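Local coordinates for protein ribokinase (Giardia lamblia, PDB 6WHJ) that probably phosphorylates D-ribose at O-5 with ATP and magnesium, yielding D-ribose 5-phosphate for nucleotide synthesis and the pentose phosphate pathway, at residues V114-S126 with M143-F155. Sequence-based numbering, arbitrary orientation.
With EDO (1,2-ethanediol), chain F.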
loop_
_atom_site.group_PDB
_atom_site.type_symbol
_atom_site.label_atom_id
_atom_site.label_comp_id
_atom_site.label_asym_id
_atom_site.label_seq_id
_atom_site.Cartn_x
_atom_site.Cartn_y
_atom_site.Cartn_z
ATOM N N VAL B 114 -2.591 -5.407 -3.721
ATOM C CA VAL B 114 -1.458 -6.301 -3.535
ATOM C C VAL B 114 -1.585 -6.904 -2.145
ATOM O O VAL B 114 -1.600 -6.174 -1.144
ATOM C CB VAL B 114 -0.110 -5.585 -3.689
ATOM C CG1 VAL B 114 1.017 -6.589 -3.486
ATOM C CG2 VAL B 114 0.002 -4.930 -5.036
ATOM N N ILE B 115 -1.677 -8.226 -2.083
ATOM C CA ILE B 115 -1.812 -8.948 -0.824
ATOM C C ILE B 115 -0.451 -9.492 -0.410
ATOM O O ILE B 115 0.253 -10.119 -1.214
ATOM C CB ILE B 115 -2.836 -10.087 -0.951
ATOM C CG1 ILE B 115 -4.188 -9.527 -1.402
ATOM C CG2 ILE B 115 -2.955 -10.829 0.348
ATOM C CD1 ILE B 115 -5.271 -10.570 -1.551
ATOM N N SER B 116 -0.097 -9.279 0.854
ATOM C CA SER B 116 1.017 -9.965 1.497
ATOM C C SER B 116 0.344 -10.954 2.434
ATOM O O SER B 116 -0.132 -10.576 3.510
ATOM C CB SER B 116 1.923 -9.001 2.256
ATOM O OG SER B 116 2.997 -9.693 2.893
ATOM N N GLU B 117 0.291 -12.218 2.009
ATOM C CA GLU B 117 -0.530 -13.199 2.711
ATOM C C GLU B 117 -0.076 -13.362 4.152
ATOM O O GLU B 117 -0.910 -13.498 5.054
ATOM C CB GLU B 117 -0.533 -14.524 1.948
ATOM C CG GLU B 117 0.724 -15.307 2.016
ATOM C CD GLU B 117 0.548 -16.728 1.512
ATOM O OE1 GLU B 117 -0.577 -17.076 1.082
ATOM O OE2 GLU B 117 1.537 -17.497 1.575
ATOM N N GLY B 118 1.233 -13.291 4.396
ATOM C CA GLY B 118 1.727 -13.342 5.765
ATOM C C GLY B 118 1.237 -14.588 6.473
ATOM O O GLY B 118 1.336 -15.708 5.956
ATOM N N ALA B 119 0.654 -14.387 7.656
ATOM C CA ALA B 119 0.240 -15.506 8.490
ATOM C C ALA B 119 -0.877 -16.329 7.862
ATOM O O ALA B 119 -1.123 -17.458 8.311
ATOM C CB ALA B 119 -0.184 -15.004 9.869
ATOM N N ASN B 120 -1.559 -15.799 6.843
ATOM C CA ASN B 120 -2.549 -16.608 6.143
ATOM C C ASN B 120 -1.902 -17.827 5.501
ATOM O O ASN B 120 -2.547 -18.876 5.364
ATOM C CB ASN B 120 -3.267 -15.755 5.099
ATOM C CG ASN B 120 -4.172 -14.713 5.727
ATOM O OD1 ASN B 120 -5.053 -15.049 6.524
ATOM N ND2 ASN B 120 -3.939 -13.439 5.402
ATOM N N GLY B 121 -0.612 -17.737 5.173
ATOM C CA GLY B 121 0.095 -18.866 4.601
ATOM C C GLY B 121 0.414 -19.984 5.584
ATOM O O GLY B 121 0.865 -21.048 5.141
ATOM N N MET B 122 0.198 -19.782 6.891
ATOM C CA MET B 122 0.420 -20.840 7.873
ATOM C C MET B 122 -0.838 -21.625 8.224
ATOM O O MET B 122 -0.742 -22.606 8.975
ATOM C CB MET B 122 1.006 -20.288 9.180
ATOM C CG MET B 122 2.508 -20.107 9.187
ATOM S SD MET B 122 3.073 -18.664 8.287
ATOM C CE MET B 122 4.807 -18.703 8.765
ATOM N N LEU B 123 -2.007 -21.207 7.736
ATOM C CA LEU B 123 -3.272 -21.867 8.061
ATOM C C LEU B 123 -3.306 -23.209 7.343
ATOM O O LEU B 123 -3.522 -23.272 6.133
ATOM C CB LEU B 123 -4.453 -20.987 7.656
ATOM C CG LEU B 123 -5.861 -21.445 8.050
ATOM C CD1 LEU B 123 -5.977 -21.490 9.545
ATOM C CD2 LEU B 123 -6.921 -20.529 7.488
ATOM N N LYS B 124 -3.083 -24.281 8.097
ATOM C CA LYS B 124 -3.116 -25.676 7.682
ATOM C C LYS B 124 -4.071 -26.396 8.617
ATOM O O LYS B 124 -4.386 -25.886 9.696
ATOM C CB LYS B 124 -1.752 -26.384 7.791
ATOM C CG LYS B 124 -0.489 -25.674 7.387
ATOM C CD LYS B 124 0.667 -26.618 7.673
ATOM C CE LYS B 124 1.901 -26.294 6.874
ATOM N NZ LYS B 124 2.245 -24.852 6.995
ATOM N N PRO B 125 -4.549 -27.587 8.240
ATOM C CA PRO B 125 -5.324 -28.379 9.207
ATOM C C PRO B 125 -4.605 -28.589 10.531
ATOM O O PRO B 125 -5.221 -28.429 11.592
ATOM C CB PRO B 125 -5.534 -29.713 8.469
ATOM C CG PRO B 125 -5.527 -29.329 7.017
ATOM C CD PRO B 125 -4.518 -28.214 6.905
ATOM N N SER B 126 -3.301 -28.891 10.496
ATOM C CA SER B 126 -2.562 -29.179 11.725
ATOM C C SER B 126 -2.563 -27.991 12.692
ATOM O O SER B 126 -2.422 -28.180 13.907
ATOM C CB SER B 126 -1.137 -29.629 11.381
ATOM O OG SER B 126 -0.334 -28.549 10.922
ATOM N N MET B 143 -14.831 -21.498 1.640
ATOM C CA MET B 143 -13.425 -21.200 1.402
ATOM C C MET B 143 -13.306 -20.262 0.210
ATOM O O MET B 143 -14.201 -20.186 -0.635
ATOM C CB MET B 143 -12.611 -22.471 1.129
ATOM C CG MET B 143 -12.642 -23.496 2.246
ATOM S SD MET B 143 -11.437 -24.811 2.009
ATOM C CE MET B 143 -9.888 -23.928 2.218
ATOM N N GLN B 144 -12.173 -19.552 0.151
ATOM C CA GLN B 144 -11.845 -18.647 -0.946
ATOM C C GLN B 144 -10.462 -18.972 -1.498
ATOM O O GLN B 144 -10.052 -20.135 -1.506
ATOM C CB GLN B 144 -11.895 -17.190 -0.498
ATOM C CG GLN B 144 -13.162 -16.792 0.216
ATOM C CD GLN B 144 -13.170 -17.222 1.658
ATOM O OE1 GLN B 144 -12.120 -17.327 2.289
ATOM N NE2 GLN B 144 -14.355 -17.466 2.196
ATOM N N CYS B 145 -9.730 -17.954 -1.951
ATOM C CA CYS B 145 -8.425 -18.166 -2.570
ATOM C C CYS B 145 -7.361 -17.245 -1.981
ATOM O O CYS B 145 -6.437 -16.830 -2.687
ATOM C CB CYS B 145 -8.508 -17.959 -4.081
ATOM S SG CYS B 145 -9.554 -19.140 -4.952
ATOM N N GLU B 146 -7.448 -16.937 -0.684
ATOM C CA GLU B 146 -6.496 -16.035 -0.046
ATOM C C GLU B 146 -5.675 -16.718 1.045
ATOM O O GLU B 146 -5.146 -16.039 1.929
ATOM C CB GLU B 146 -7.213 -14.803 0.506
ATOM C CG GLU B 146 -7.693 -13.826 -0.558
ATOM C CD GLU B 146 -8.286 -12.551 0.024
ATOM O OE1 GLU B 146 -8.583 -12.532 1.240
ATOM O OE2 GLU B 146 -8.472 -11.572 -0.742
ATOM N N ILE B 147 -5.583 -18.053 1.026
ATOM C CA ILE B 147 -4.560 -18.769 1.787
ATOM C C ILE B 147 -3.689 -19.514 0.777
ATOM O O ILE B 147 -3.848 -19.346 -0.435
ATOM C CB ILE B 147 -5.154 -19.722 2.847
ATOM C CG1 ILE B 147 -5.963 -20.852 2.195
ATOM C CG2 ILE B 147 -6.014 -18.941 3.858
ATOM C CD1 ILE B 147 -6.364 -21.967 3.164
ATOM N N SER B 148 -2.774 -20.346 1.256
ATOM C CA SER B 148 -1.810 -20.965 0.356
ATOM C C SER B 148 -2.453 -22.082 -0.469
ATOM O O SER B 148 -3.344 -22.788 0.013
ATOM C CB SER B 148 -0.637 -21.536 1.140
ATOM O OG SER B 148 -0.800 -22.933 1.342
ATOM N N PRO B 149 -2.012 -22.257 -1.725
ATOM C CA PRO B 149 -2.578 -23.336 -2.558
ATOM C C PRO B 149 -2.432 -24.720 -1.948
ATOM O O PRO B 149 -3.403 -25.491 -1.931
ATOM C CB PRO B 149 -1.786 -23.208 -3.870
ATOM C CG PRO B 149 -1.352 -21.789 -3.910
ATOM C CD PRO B 149 -1.070 -21.413 -2.483
ATOM N N ASP B 150 -1.248 -25.047 -1.421
ATOM C CA ASP B 150 -1.025 -26.379 -0.872
ATOM C C ASP B 150 -1.848 -26.616 0.387
ATOM O O ASP B 150 -2.341 -27.732 0.609
ATOM C CB ASP B 150 0.455 -26.571 -0.547
ATOM C CG ASP B 150 1.322 -26.688 -1.786
ATOM O OD1 ASP B 150 0.775 -26.885 -2.892
ATOM O OD2 ASP B 150 2.564 -26.614 -1.639
ATOM N N ASN B 151 -2.028 -25.580 1.207
ATOM C CA ASN B 151 -2.812 -25.723 2.425
ATOM C C ASN B 151 -4.303 -25.775 2.137
ATOM O O ASN B 151 -5.049 -26.416 2.885
ATOM C CB ASN B 151 -2.485 -24.582 3.381
ATOM C CG ASN B 151 -1.072 -24.671 3.912
ATOM O OD1 ASN B 151 -0.498 -25.758 3.977
ATOM N ND2 ASN B 151 -0.499 -23.534 4.287
ATOM N N THR B 152 -4.754 -25.104 1.078
ATOM C CA THR B 152 -6.135 -25.275 0.637
ATOM C C THR B 152 -6.417 -26.735 0.307
ATOM O O THR B 152 -7.462 -27.275 0.686
ATOM C CB THR B 152 -6.406 -24.391 -0.573
ATOM O OG1 THR B 152 -6.197 -23.020 -0.215
ATOM C CG2 THR B 152 -7.840 -24.554 -1.034
ATOM N N LEU B 153 -5.481 -27.400 -0.385
ATOM C CA LEU B 153 -5.685 -28.800 -0.740
ATOM C C LEU B 153 -5.671 -29.691 0.496
ATOM O O LEU B 153 -6.337 -30.738 0.520
ATOM C CB LEU B 153 -4.632 -29.253 -1.758
ATOM C CG LEU B 153 -4.735 -28.553 -3.115
ATOM C CD1 LEU B 153 -3.817 -29.164 -4.142
ATOM C CD2 LEU B 153 -6.187 -28.522 -3.620
ATOM N N LEU B 154 -4.912 -29.311 1.524
ATOM C CA LEU B 154 -5.009 -30.042 2.781
ATOM C C LEU B 154 -6.382 -29.849 3.412
ATOM O O LEU B 154 -6.979 -30.815 3.905
ATOM C CB LEU B 154 -3.899 -29.623 3.749
ATOM C CG LEU B 154 -2.442 -29.933 3.384
ATOM C CD1 LEU B 154 -1.500 -29.368 4.433
ATOM C CD2 LEU B 154 -2.224 -31.418 3.199
ATOM N N PHE B 155 -6.914 -28.617 3.390
ATOM C CA PHE B 155 -8.256 -28.411 3.933
ATOM C C PHE B 155 -9.310 -29.125 3.103
ATOM O O PHE B 155 -10.304 -29.603 3.657
ATOM C CB PHE B 155 -8.602 -26.924 4.030
ATOM C CG PHE B 155 -8.043 -26.256 5.244
ATOM C CD1 PHE B 155 -8.483 -26.617 6.508
ATOM C CD2 PHE B 155 -7.080 -25.264 5.125
ATOM C CE1 PHE B 155 -7.960 -26.019 7.632
ATOM C CE2 PHE B 155 -6.554 -24.652 6.246
ATOM C CZ PHE B 155 -6.997 -25.025 7.498
HETATM C C1 EDO F . -9.715 -8.650 -0.046
HETATM O O1 EDO F . -8.676 -9.104 -0.926
HETATM C C2 EDO F . -9.156 -7.622 0.936
HETATM O O2 EDO F . -7.889 -8.094 1.414
HETATM O O HOH W 1 -2.329 -21.141 4.257
#
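Pro125 sits over one face of the Phe155 ring: its CD stands 4.0 Å from the ring centroid and 6° off the ring normal, a CH-pi contact. Leu123 O lies at the ring edge, near its plane, 3.3 Å from Phe155 CE2, while Leu123 CG is 3.7 Å from the same CE2. With CG anti to the backbone N (chi1 -174°), Leu123 brings CG to that carbon and CD2 to Ile147 CG2. Leu123, Ile147 and Phe155 are buried, and Ile12 of strand 9-12 touches both Leu123 and Phe155. Towards solvent, Pro125 and Lys124 are partly exposed and Leu154 is exposed; Lys124 CB and Leu154 CD1 stay 4.5 Å apart, and the Lys124 chain drapes across the Asn151 amide, CG nearest OD1.

Between the two segments one water is gripped four times. It donates to the carbonyl oxygens of Asn120 and Leu123 and accepts from Ser148 N and Asn151 ND2, tying the 3-10 segment 119-122 to helix 149-165 of the large alpha/beta domain. Ser148 is the N-cap of that helix, its OG accepting from Asn151 N at 156°. The chain leaves the small four-stranded lid sheet, which runs on into the second subunit through Val114 and Ile115.

Toward the predicted sugar site, Ile115 and Glu146 cross at about a right angle, Ile115 CD1 3.5 Å from Glu146 OE2. OE1 is held by Ser14 OG and Lys44 N, whereas OE2 accepts a hydrogen bond from O1 of an ethanediol, probably from the crystallisation liquor, that also binds Asp18 and Asn16. Predicted substrate residues thus converge on a diol, consistent with a carboxylate held ready to accept a ribose hydroxyl.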